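Local atomic coordinates of insecticidal crystal protein Cry7Cal (Bacillus thuringiensis, PDB entry 5ZI1), a protein that acts as an insecticidal toxin against the migratory locust, probably by binding receptors and, as in related Cry toxins, inserting its helical domain into membranes. Residues Glu64-Gln69 / Arg219-Ile224; Val211-Asn216 / Pro269-Ala274; Phe279-Asn284 / Glu437-Thr442; Ala313-His318 / Asp390-Ser395. One frame throughout, in Å; residues are numbered along the deposited sequence.

This chain is the three-domain toxin portion of a longer protein: an N-terminal helical bundle followed by two β-rich domains. Interaction 1 closes the first large loop, bringing helix 208-227 back to helix 54-67 within the bundle. Interaction 2 opens on that same helix 208-227 before interaction 1 closes, so the two cross; it joins the bundle to a loop of the second domain. Interaction 3 begins just beyond, tying helix 279-286 to residues 437-442, and interaction 4 is nested inside its loop, joining two β-sheets. R219 of interaction 1 and W212 of interaction 2 both bond to E283, linking three of the contacts across the domain boundary.

Interaction 1 (Glu64-Gln69 / Arg219-Ile224); sequences EALINQ and RREMTI
The carboxylate oxygen OE1 of E221 is met by three carbons of one side chain, L66, whose CD1 is the nearest to E221 OE1 at 3.7 Å; CD2 and CG follow slightly farther off. None of these is a hydrogen bond: a branched hydrocarbon end simply lies against the oxygen. The CD1 methyl also rests on the sulfur of the next residue along the chain, with 4.1 Å between L66 CD1 and M222 SD. L66 has CG beside its backbone N (chi1 -70°) and an extended chi2, which carries CD1 outward between the two side chains of the facing helix. Leucine suits a buried position that needs a compact forked end, while the flexible thioether of M222 is bent at chi2, which brings SD to L66 CD1.

The contact joins helix 54-67, close to its C-terminal end, to helix 208-227 in the N-terminal bundle, the domain that in related Cry toxins enters the membrane. N68, with positive phi, turns the chain away directly after helix 54-67. Within helix 208-227, R219 O receives T223 N at 2.9 Å, a regular helical bond. E221 OE1 also lies close to E62 OE2, a like charge. Together with the methyl groups of L66, this neighbour would probably raise the proton affinity of the E221 carboxylate.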
# COMPACT_ATOMS: atom_id res chain seq x y z
N GLU A 64 -12.97 -5.27 -14.68
CA GLU A 64 -13.21 -5.97 -15.95
C GLU A 64 -12.14 -5.62 -17.00
O GLU A 64 -11.58 -6.51 -17.64
CB GLU A 64 -14.60 -5.62 -16.50
CG GLU A 64 -15.76 -6.22 -15.76
CD GLU A 64 -17.06 -5.53 -16.13
OE1 GLU A 64 -18.12 -6.16 -16.02
OE2 GLU A 64 -17.01 -4.35 -16.55
N ALA A 65 -11.85 -4.33 -17.16
CA ALA A 65 -10.86 -3.91 -18.16
C ALA A 65 -9.47 -4.43 -17.82
O ALA A 65 -8.73 -4.86 -18.71
CB ALA A 65 -10.84 -2.39 -18.29
N LEU A 66 -9.10 -4.37 -16.54
CA LEU A 66 -7.75 -4.76 -16.13
C LEU A 66 -7.48 -6.23 -16.39
O LEU A 66 -6.39 -6.60 -16.85
CB LEU A 66 -7.54 -4.46 -14.65
CG LEU A 66 -7.47 -3.01 -14.19
CD1 LEU A 66 -7.25 -3.02 -12.69
CD2 LEU A 66 -6.35 -2.26 -14.92
N ILE A 67 -8.45 -7.10 -16.09
CA ILE A 67 -8.24 -8.55 -16.19
C ILE A 67 -8.95 -9.15 -17.39
O ILE A 67 -8.96 -10.38 -17.54
CB ILE A 67 -8.69 -9.28 -14.92
CG1 ILE A 67 -10.21 -9.22 -14.77
CG2 ILE A 67 -8.03 -8.68 -13.77
CD1 ILE A 67 -10.70 -10.05 -13.60
N ASN A 68 -9.58 -8.33 -18.22
CA ASN A 68 -10.13 -8.80 -19.49
C ASN A 68 -11.15 -9.92 -19.26
O ASN A 68 -11.01 -11.03 -19.76
CB ASN A 68 -8.99 -9.24 -20.41
CG ASN A 68 -9.43 -9.44 -21.83
OD1 ASN A 68 -10.38 -8.79 -22.29
ND2 ASN A 68 -8.76 -10.33 -22.54
N GLN A 69 -12.17 -9.61 -18.46
CA GLN A 69 -13.31 -10.50 -18.29
C GLN A 69 -14.51 -9.65 -17.91
O GLN A 69 -14.47 -8.92 -16.92
CB GLN A 69 -13.05 -11.56 -17.21
CG GLN A 69 -14.06 -12.70 -17.26
CD GLN A 69 -14.62 -13.07 -15.90
OE1 GLN A 69 -13.89 -13.43 -14.97
NE2 GLN A 69 -15.94 -12.99 -15.77
N ARG A 219 -1.44 -4.72 -10.83
CA ARG A 219 -0.80 -4.63 -9.52
C ARG A 219 -0.93 -3.23 -8.93
O ARG A 219 -1.31 -3.07 -7.76
CB ARG A 219 0.67 -5.03 -9.64
CG ARG A 219 1.54 -4.59 -8.48
CD ARG A 219 2.90 -5.31 -8.51
NE ARG A 219 3.59 -5.09 -9.78
CZ ARG A 219 4.57 -5.87 -10.24
NH1 ARG A 219 4.99 -6.94 -9.52
NH2 ARG A 219 5.13 -5.60 -11.43
N ARG A 220 -0.66 -2.20 -9.73
CA ARG A 220 -0.67 -0.84 -9.19
C ARG A 220 -2.06 -0.44 -8.74
O ARG A 220 -2.25 -0.02 -7.59
CB ARG A 220 -0.15 0.16 -10.21
CG ARG A 220 -0.17 1.57 -9.69
CD ARG A 220 0.43 2.55 -10.69
NE ARG A 220 -0.50 2.84 -11.77
CZ ARG A 220 -0.38 2.36 -13.01
NH1 ARG A 220 0.65 1.58 -13.33
NH2 ARG A 220 -1.28 2.68 -13.92
N GLU A 221 -3.05 -0.59 -9.61
CA GLU A 221 -4.40 -0.16 -9.28
C GLU A 221 -5.03 -1.03 -8.19
O GLU A 221 -5.72 -0.50 -7.30
CB GLU A 221 -5.27 -0.13 -10.54
CG GLU A 221 -4.82 0.96 -11.56
CD GLU A 221 -5.89 1.23 -12.61
OE1 GLU A 221 -7.01 0.70 -12.44
OE2 GLU A 221 -5.62 1.96 -13.60
N MET A 222 -4.83 -2.35 -8.23
CA MET A 222 -5.46 -3.23 -7.24
C MET A 222 -4.78 -3.17 -5.88
O MET A 222 -5.41 -3.50 -4.87
CB MET A 222 -5.50 -4.68 -7.72
CG MET A 222 -6.26 -4.85 -9.01
SD MET A 222 -7.97 -4.30 -8.83
CE MET A 222 -8.63 -5.72 -7.91
N THR A 223 -3.51 -2.79 -5.85
CA THR A 223 -2.89 -2.41 -4.59
C THR A 223 -3.68 -1.29 -3.93
O THR A 223 -4.03 -1.37 -2.74
CB THR A 223 -1.44 -1.99 -4.85
OG1 THR A 223 -0.71 -3.14 -5.31
CG2 THR A 223 -0.77 -1.44 -3.59
N ILE A 224 -4.01 -0.26 -4.71
CA ILE A 224 -4.77 0.89 -4.22
C ILE A 224 -6.22 0.50 -3.93
O ILE A 224 -6.80 0.94 -2.94
CB ILE A 224 -4.71 2.04 -5.24
CG1 ILE A 224 -3.29 2.58 -5.37
CG2 ILE A 224 -5.70 3.14 -4.88
CD1 ILE A 224 -3.16 3.67 -6.41

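Interaction 2 (Val211-Asn216 / Pro269-Ala274); sequences VWENYN and PDWYGA
E213 divides its two carboxylate oxygens between two aromatic residues, one gripped directly and the other partly through water. On the tight side Y272 OH donates to E213 OE2 at 2.8 Å, approaching from above the carboxylate plane, 44° out of it. The carboxylate stands steeply to the phenol ring, their planes 75° apart, and its carbon CD lies at the ring edge. E213 OE1 is also close to the W271 indole, only 3.2 Å from W271 CZ2 and near the ring plane, so the positively polarised C-H rim faces the oxygen. The E213 chain reaches both rings because CG points opposite the backbone N (chi1 178°) and the chain stays extended beyond it.

In three-domain Cry toxins the helical bundle abuts the β-prism, and here helix 208-227 of the bundle meets a loop of that second domain. The loop is shaped by a 3-10 turn in which A274 N bonds to W271 O at 2.8 Å, and Y272 CD1 sits over one face of the indole.

The looser link is bridged by a water, which donates to E213 OE1 at 2.7 Å and accepts from W271 NE1 at 2.6 Å. Tryptophan thus brings a broad apolar surface and a single N-H for the water. Besides the tyrosine, E213 OE2 has a long, weak ion pair with R217. E213 and W271 are buried, whereas Y272 as a residue is partly exposed.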
# COMPACT_ATOMS: atom_id res chain seq x y z
N VAL A 211 2.46 -7.03 -22.27
CA VAL A 211 1.90 -7.96 -21.30
C VAL A 211 2.35 -7.57 -19.91
O VAL A 211 1.55 -7.52 -18.97
CB VAL A 211 2.29 -9.41 -21.65
CG1 VAL A 211 2.18 -10.30 -20.43
CG2 VAL A 211 1.38 -9.93 -22.74
N TRP A 212 3.63 -7.21 -19.76
CA TRP A 212 4.10 -6.71 -18.48
C TRP A 212 3.37 -5.44 -18.07
O TRP A 212 2.96 -5.30 -16.91
CB TRP A 212 5.60 -6.43 -18.53
CG TRP A 212 6.08 -6.18 -17.18
CD1 TRP A 212 6.39 -7.13 -16.23
CD2 TRP A 212 6.27 -4.91 -16.55
NE1 TRP A 212 6.78 -6.52 -15.07
CE2 TRP A 212 6.71 -5.16 -15.23
CE3 TRP A 212 6.12 -3.59 -16.98
CZ2 TRP A 212 7.01 -4.14 -14.34
CZ3 TRP A 212 6.41 -2.58 -16.10
CH2 TRP A 212 6.85 -2.86 -14.79
N GLU A 213 3.18 -4.50 -19.00
CA GLU A 213 2.52 -3.25 -18.64
C GLU A 213 1.13 -3.50 -18.06
O GLU A 213 0.77 -2.92 -17.04
CB GLU A 213 2.45 -2.33 -19.86
CG GLU A 213 1.74 -1.03 -19.58
CD GLU A 213 2.11 0.05 -20.62
OE1 GLU A 213 3.28 0.47 -20.68
OE2 GLU A 213 1.22 0.46 -21.39
N ASN A 214 0.34 -4.36 -18.72
CA ASN A 214 -1.00 -4.66 -18.22
C ASN A 214 -0.93 -5.37 -16.88
O ASN A 214 -1.77 -5.15 -16.01
CB ASN A 214 -1.76 -5.52 -19.23
CG ASN A 214 -2.06 -4.79 -20.54
OD1 ASN A 214 -2.06 -3.56 -20.62
ND2 ASN A 214 -2.34 -5.57 -21.59
N TYR A 215 0.06 -6.23 -16.72
CA TYR A 215 0.29 -6.91 -15.45
C TYR A 215 0.63 -5.89 -14.36
O TYR A 215 0.03 -5.89 -13.28
CB TYR A 215 1.42 -7.91 -15.66
CG TYR A 215 1.90 -8.63 -14.41
CD1 TYR A 215 2.85 -8.06 -13.58
CD2 TYR A 215 1.43 -9.92 -14.11
CE1 TYR A 215 3.33 -8.72 -12.49
CE2 TYR A 215 1.90 -10.59 -12.99
CZ TYR A 215 2.84 -9.99 -12.19
OH TYR A 215 3.30 -10.66 -11.08
N ASN A 216 1.55 -4.97 -14.66
CA ASN A 216 1.91 -3.99 -13.65
C ASN A 216 0.76 -3.03 -13.36
O ASN A 216 0.60 -2.58 -12.21
CB ASN A 216 3.15 -3.22 -14.07
CG ASN A 216 3.61 -2.26 -13.01
OD1 ASN A 216 4.07 -2.68 -11.92
ND2 ASN A 216 3.46 -0.95 -13.28
N PRO A 269 7.17 3.54 -33.54
CA PRO A 269 6.34 2.44 -33.00
C PRO A 269 6.18 2.55 -31.49
O PRO A 269 6.88 3.30 -30.81
CB PRO A 269 7.11 1.17 -33.39
CG PRO A 269 8.55 1.62 -33.41
CD PRO A 269 8.55 3.10 -33.80
N ASP A 270 5.18 1.82 -30.98
CA ASP A 270 5.09 1.58 -29.55
C ASP A 270 6.36 0.89 -29.04
O ASP A 270 6.95 0.05 -29.72
CB ASP A 270 3.88 0.71 -29.21
CG ASP A 270 2.57 1.43 -29.43
OD1 ASP A 270 2.58 2.65 -29.68
OD2 ASP A 270 1.51 0.77 -29.34
N TRP A 271 6.76 1.24 -27.83
CA TRP A 271 7.98 0.66 -27.28
C TRP A 271 7.86 -0.85 -27.01
O TRP A 271 8.90 -1.52 -26.93
CB TRP A 271 8.39 1.40 -25.99
CG TRP A 271 7.43 1.21 -24.83
CD1 TRP A 271 6.42 2.05 -24.45
CD2 TRP A 271 7.39 0.10 -23.92
NE1 TRP A 271 5.76 1.54 -23.36
CE2 TRP A 271 6.33 0.34 -23.01
CE3 TRP A 271 8.14 -1.07 -23.77
CZ2 TRP A 271 6.02 -0.54 -21.97
CZ3 TRP A 271 7.83 -1.94 -22.72
CH2 TRP A 271 6.78 -1.67 -21.85
N TYR A 272 6.64 -1.40 -26.91
CA TYR A 272 6.47 -2.78 -26.41
C TYR A 272 7.34 -3.78 -27.17
O TYR A 272 8.04 -4.59 -26.56
CB TYR A 272 5.01 -3.22 -26.48
CG TYR A 272 4.02 -2.28 -25.85
CD1 TYR A 272 4.12 -1.92 -24.52
CD2 TYR A 272 2.95 -1.76 -26.59
CE1 TYR A 272 3.20 -1.06 -23.94
CE2 TYR A 272 2.03 -0.90 -26.03
CZ TYR A 272 2.16 -0.55 -24.70
OH TYR A 272 1.25 0.30 -24.14
N GLY A 273 7.32 -3.73 -28.51
CA GLY A 273 8.11 -4.65 -29.31
C GLY A 273 9.59 -4.63 -29.01
O GLY A 273 10.29 -5.60 -29.29
N ALA A 274 10.10 -3.53 -28.42
CA ALA A 274 11.51 -3.44 -28.08
C ALA A 274 11.86 -4.07 -26.73
O ALA A 274 13.04 -4.36 -26.49
CB ALA A 274 11.95 -1.97 -28.07
O HOH W 1 4.26 2.80 -21.71

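Interaction 3 (Phe279-Asn284 / Glu437-Thr442); sequences FVLIEN and EIFKET
One face of the F439 ring carries the CB of L281, which stands 4.1 Å from the ring centroid and 18° off the ring normal, a CH-pi contact. CB is displaced toward the rim rather than centred, and its nearest ring atom is CD2. Farther along the leucine, L281 CD1 approaches the far end of the ring, 4.1 Å from F439 CZ, so the leucine, crossing the ring at a slant, touches it at two places, CB near CD2 and CD1 near CZ. F439 CB and CD2 also lie close to L281 O. The ring reaches the helix because its CG is placed opposite the backbone N (chi1 -163°). Phenylalanine suits this partly exposed site, offering a flat surface to a leucine with carbons enough to follow it.

A second, more deeply buried apolar pair lies beside the first: I282 CG2 meets I438 CD1 at 3.9 Å, methyl against methyl. Between helix and loop sits a water that ties the two backbones together, donating to I282 O at 2.6 Å and to E437 O at 2.8 Å, and accepting from F439 N at 2.9 Å. Three backbone polar groups are thus satisfied at one point where the loop leaves its strand.

The short helix 279-286 is packed here against the loop that follows strand 430-437, within the β-prism domain. W212 of helix 208-227 lies against both I282 and I438, bringing the helical bundle onto this seam, and R285 pairs with E437 at the end of the strand.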
# COMPACT_ATOMS: atom_id res chain seq x y z
N PHE A 279 9.17 -12.57 -19.75
CA PHE A 279 8.48 -11.82 -18.71
C PHE A 279 9.37 -11.62 -17.49
O PHE A 279 9.47 -10.50 -16.95
CB PHE A 279 7.18 -12.55 -18.34
CG PHE A 279 6.32 -11.82 -17.36
CD1 PHE A 279 6.56 -11.93 -15.98
CD2 PHE A 279 5.24 -11.07 -17.79
CE1 PHE A 279 5.76 -11.26 -15.07
CE2 PHE A 279 4.44 -10.41 -16.88
CZ PHE A 279 4.69 -10.51 -15.52
N VAL A 280 10.04 -12.68 -17.04
CA VAL A 280 10.81 -12.60 -15.79
C VAL A 280 11.93 -11.57 -15.90
O VAL A 280 12.31 -10.94 -14.90
CB VAL A 280 11.35 -13.99 -15.41
CG1 VAL A 280 12.41 -14.45 -16.38
CG2 VAL A 280 11.88 -13.99 -13.98
N LEU A 281 12.48 -11.37 -17.10
CA LEU A 281 13.54 -10.38 -17.27
C LEU A 281 13.00 -8.97 -17.07
O LEU A 281 13.58 -8.16 -16.33
CB LEU A 281 14.19 -10.52 -18.64
CG LEU A 281 14.96 -11.84 -18.78
CD1 LEU A 281 15.72 -11.88 -20.11
CD2 LEU A 281 15.89 -12.04 -17.61
N ILE A 282 11.85 -8.66 -17.68
CA ILE A 282 11.23 -7.36 -17.47
C ILE A 282 10.92 -7.15 -16.00
O ILE A 282 11.28 -6.12 -15.41
CB ILE A 282 9.96 -7.25 -18.32
CG1 ILE A 282 10.27 -7.57 -19.79
CG2 ILE A 282 9.37 -5.87 -18.16
CD1 ILE A 282 9.05 -7.48 -20.73
N GLU A 283 10.23 -8.12 -15.38
CA GLU A 283 9.83 -7.99 -13.98
C GLU A 283 11.05 -7.75 -13.09
O GLU A 283 11.03 -6.86 -12.23
CB GLU A 283 9.04 -9.23 -13.54
CG GLU A 283 8.68 -9.29 -12.03
CD GLU A 283 7.56 -8.33 -11.62
OE1 GLU A 283 7.13 -7.51 -12.46
OE2 GLU A 283 7.10 -8.39 -10.45
N ASN A 284 12.12 -8.52 -13.29
CA ASN A 284 13.25 -8.42 -12.38
C ASN A 284 14.01 -7.10 -12.55
O ASN A 284 14.58 -6.60 -11.58
CB ASN A 284 14.20 -9.61 -12.55
CG ASN A 284 13.66 -10.91 -11.93
OD1 ASN A 284 12.88 -10.89 -10.97
ND2 ASN A 284 14.08 -12.05 -12.47
N GLU A 437 14.07 0.54 -14.97
CA GLU A 437 13.96 0.62 -16.41
C GLU A 437 13.36 -0.68 -16.92
O GLU A 437 13.23 -1.68 -16.20
CB GLU A 437 15.32 0.86 -17.05
CG GLU A 437 16.21 -0.32 -16.93
CD GLU A 437 17.65 -0.02 -17.26
OE1 GLU A 437 18.43 -0.99 -17.41
OE2 GLU A 437 18.00 1.18 -17.35
N ILE A 438 13.00 -0.64 -18.21
CA ILE A 438 12.51 -1.79 -18.95
C ILE A 438 13.70 -2.52 -19.54
O ILE A 438 14.53 -1.92 -20.24
CB ILE A 438 11.54 -1.34 -20.05
CG1 ILE A 438 10.22 -0.89 -19.45
CG2 ILE A 438 11.30 -2.46 -21.03
CD1 ILE A 438 9.48 -2.02 -18.68
N PHE A 439 13.79 -3.83 -19.26
CA PHE A 439 14.78 -4.69 -19.89
C PHE A 439 14.53 -4.73 -21.39
O PHE A 439 13.51 -5.25 -21.85
CB PHE A 439 14.69 -6.10 -19.30
CG PHE A 439 15.90 -6.94 -19.56
CD1 PHE A 439 16.28 -7.25 -20.86
CD2 PHE A 439 16.65 -7.44 -18.50
CE1 PHE A 439 17.41 -8.03 -21.11
CE2 PHE A 439 17.77 -8.23 -18.73
CZ PHE A 439 18.15 -8.53 -20.04
N LYS A 440 15.47 -4.22 -22.17
CA LYS A 440 15.27 -4.08 -23.60
C LYS A 440 15.87 -5.28 -24.33
O LYS A 440 16.92 -5.80 -23.94
CB LYS A 440 15.88 -2.76 -24.11
CG LYS A 440 14.86 -1.81 -24.74
CD LYS A 440 15.27 -0.32 -24.70
CE LYS A 440 16.69 -0.12 -25.16
NZ LYS A 440 17.65 -0.26 -24.01
N GLU A 441 15.18 -5.72 -25.38
CA GLU A 441 15.66 -6.79 -26.23
C GLU A 441 16.51 -6.27 -27.38
O GLU A 441 17.39 -6.99 -27.86
CB GLU A 441 14.48 -7.59 -26.80
CG GLU A 441 14.86 -8.80 -27.65
CD GLU A 441 13.64 -9.68 -28.00
OE1 GLU A 441 13.79 -10.92 -28.14
OE2 GLU A 441 12.52 -9.12 -28.12
N THR A 442 16.27 -5.04 -27.82
CA THR A 442 17.02 -4.49 -28.95
C THR A 442 17.17 -2.98 -28.82
O THR A 442 16.40 -2.31 -28.12
CB THR A 442 16.32 -4.84 -30.27
OG1 THR A 442 17.25 -4.73 -31.35
CG2 THR A 442 15.16 -3.90 -30.52
O HOH W 2 12.37 -4.24 -16.81

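Interaction 4 (Ala313-His318 / Asp390-Ser395); sequences AIWTGH and DAFSFS
The second domain of three-domain Cry toxins is a β-prism, built largely of antiparallel sheets with Greek-key strand order 3-2-1-4, and two of those sheets meet here through A313 and W315 on one side and F392, F394 and S395 on the other. A single hydrogen bond crosses between the segments: A313 N donates to S395 O at 2.9 Å, fairly straight with an N-H...O angle of 156°. It joins strand 312-324 to the chain just after strand 387-393 has ended.

Next to it, A313 CB packs on F394 CB at 3.5 Å; alanine fits because a small side chain is all this close approach accommodates. Deeper in the interior, W315 brings the CZ2 and NE1 side of its indole to F392, with W315 CZ2 3.8 Å from F392 CZ and in the plane of the phenyl ring, at its edge. The indole's five-membered ring and the phenyl ring are oblique, their planes 66° apart. W315 NE1 bonds to V373 O, so the indole N-H has a partner inside the prism while its carbons join the apolar core.

On strand 312-324, T316 and G317 both face R302 in a classic β bulge. Within the other segment the two phenylalanines also meet, F392 CD1 lying 3.3 Å above one face of the F394 ring, toward its rim.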
# COMPACT_ATOMS: atom_id res chain seq x y z
N ALA A 313 18.10 13.47 -27.79
CA ALA A 313 18.87 12.79 -26.76
C ALA A 313 18.16 11.51 -26.33
O ALA A 313 16.94 11.38 -26.45
CB ALA A 313 19.09 13.71 -25.57
N ILE A 314 18.96 10.53 -25.88
CA ILE A 314 18.52 9.29 -25.28
C ILE A 314 19.38 9.06 -24.05
O ILE A 314 20.57 9.41 -24.04
CB ILE A 314 18.63 8.07 -26.23
CG1 ILE A 314 20.10 7.82 -26.57
CG2 ILE A 314 17.78 8.24 -27.49
CD1 ILE A 314 20.35 6.54 -27.36
N TRP A 315 18.81 8.43 -23.02
CA TRP A 315 19.60 8.15 -21.83
C TRP A 315 20.61 7.06 -22.14
O TRP A 315 20.28 6.08 -22.81
CB TRP A 315 18.74 7.69 -20.64
CG TRP A 315 17.68 8.61 -20.18
CD1 TRP A 315 17.19 9.70 -20.83
CD2 TRP A 315 16.95 8.52 -18.95
NE1 TRP A 315 16.20 10.30 -20.10
CE2 TRP A 315 16.04 9.60 -18.93
CE3 TRP A 315 16.98 7.65 -17.87
CZ2 TRP A 315 15.16 9.81 -17.88
CZ3 TRP A 315 16.11 7.87 -16.82
CH2 TRP A 315 15.22 8.94 -16.83
N THR A 316 21.84 7.24 -21.66
CA THR A 316 22.80 6.15 -21.69
C THR A 316 22.79 5.35 -20.39
O THR A 316 23.16 4.17 -20.38
CB THR A 316 24.20 6.71 -21.93
OG1 THR A 316 24.59 7.50 -20.80
CG2 THR A 316 24.22 7.61 -23.19
N GLY A 317 22.41 5.98 -19.29
CA GLY A 317 22.37 5.33 -17.99
C GLY A 317 21.74 6.26 -16.99
O GLY A 317 21.43 7.42 -17.28
N HIS A 318 21.54 5.74 -15.78
CA HIS A 318 21.05 6.57 -14.70
C HIS A 318 21.33 5.88 -13.38
O HIS A 318 21.67 4.69 -13.33
CB HIS A 318 19.56 6.89 -14.85
CG HIS A 318 18.65 5.76 -14.47
ND1 HIS A 318 18.36 4.72 -15.33
CD2 HIS A 318 17.97 5.52 -13.33
CE1 HIS A 318 17.52 3.89 -14.72
NE2 HIS A 318 17.27 4.35 -13.51
N ASP A 390 12.07 20.95 -10.58
CA ASP A 390 13.35 20.77 -11.24
C ASP A 390 13.16 19.89 -12.47
O ASP A 390 12.27 19.04 -12.52
CB ASP A 390 14.40 20.19 -10.28
CG ASP A 390 15.80 20.32 -10.84
OD1 ASP A 390 15.95 21.06 -11.83
OD2 ASP A 390 16.75 19.71 -10.31
N ALA A 391 14.01 20.11 -13.47
CA ALA A 391 13.80 19.48 -14.76
C ALA A 391 15.10 19.46 -15.55
O ALA A 391 16.09 20.10 -15.18
CB ALA A 391 12.70 20.19 -15.56
N PHE A 392 15.10 18.65 -16.60
CA PHE A 392 16.09 18.73 -17.66
C PHE A 392 15.34 18.64 -18.97
O PHE A 392 14.33 17.94 -19.08
CB PHE A 392 17.18 17.62 -17.58
CG PHE A 392 16.65 16.21 -17.70
CD1 PHE A 392 16.34 15.65 -18.93
CD2 PHE A 392 16.53 15.42 -16.57
CE1 PHE A 392 15.88 14.35 -19.04
CE2 PHE A 392 16.07 14.10 -16.66
CZ PHE A 392 15.74 13.57 -17.90
N SER A 393 15.83 19.38 -19.96
CA SER A 393 15.25 19.41 -21.29
C SER A 393 16.39 19.27 -22.28
O SER A 393 17.20 20.20 -22.44
CB SER A 393 14.46 20.70 -21.53
OG SER A 393 13.52 20.50 -22.57
N PHE A 394 16.49 18.10 -22.90
CA PHE A 394 17.56 17.78 -23.82
C PHE A 394 17.06 17.88 -25.26
O PHE A 394 15.86 17.91 -25.52
CB PHE A 394 18.09 16.38 -23.55
CG PHE A 394 18.77 16.24 -22.23
CD1 PHE A 394 19.50 17.29 -21.71
CD2 PHE A 394 18.67 15.06 -21.51
CE1 PHE A 394 20.13 17.17 -20.48
CE2 PHE A 394 19.30 14.92 -20.29
CZ PHE A 394 20.03 15.98 -19.77
N SER A 395 18.02 17.89 -26.18
CA SER A 395 17.70 18.16 -27.57
C SER A 395 16.66 17.17 -28.08
O SER A 395 16.65 16.00 -27.69
CB SER A 395 18.94 18.07 -28.45
OG SER A 395 18.99 16.80 -29.08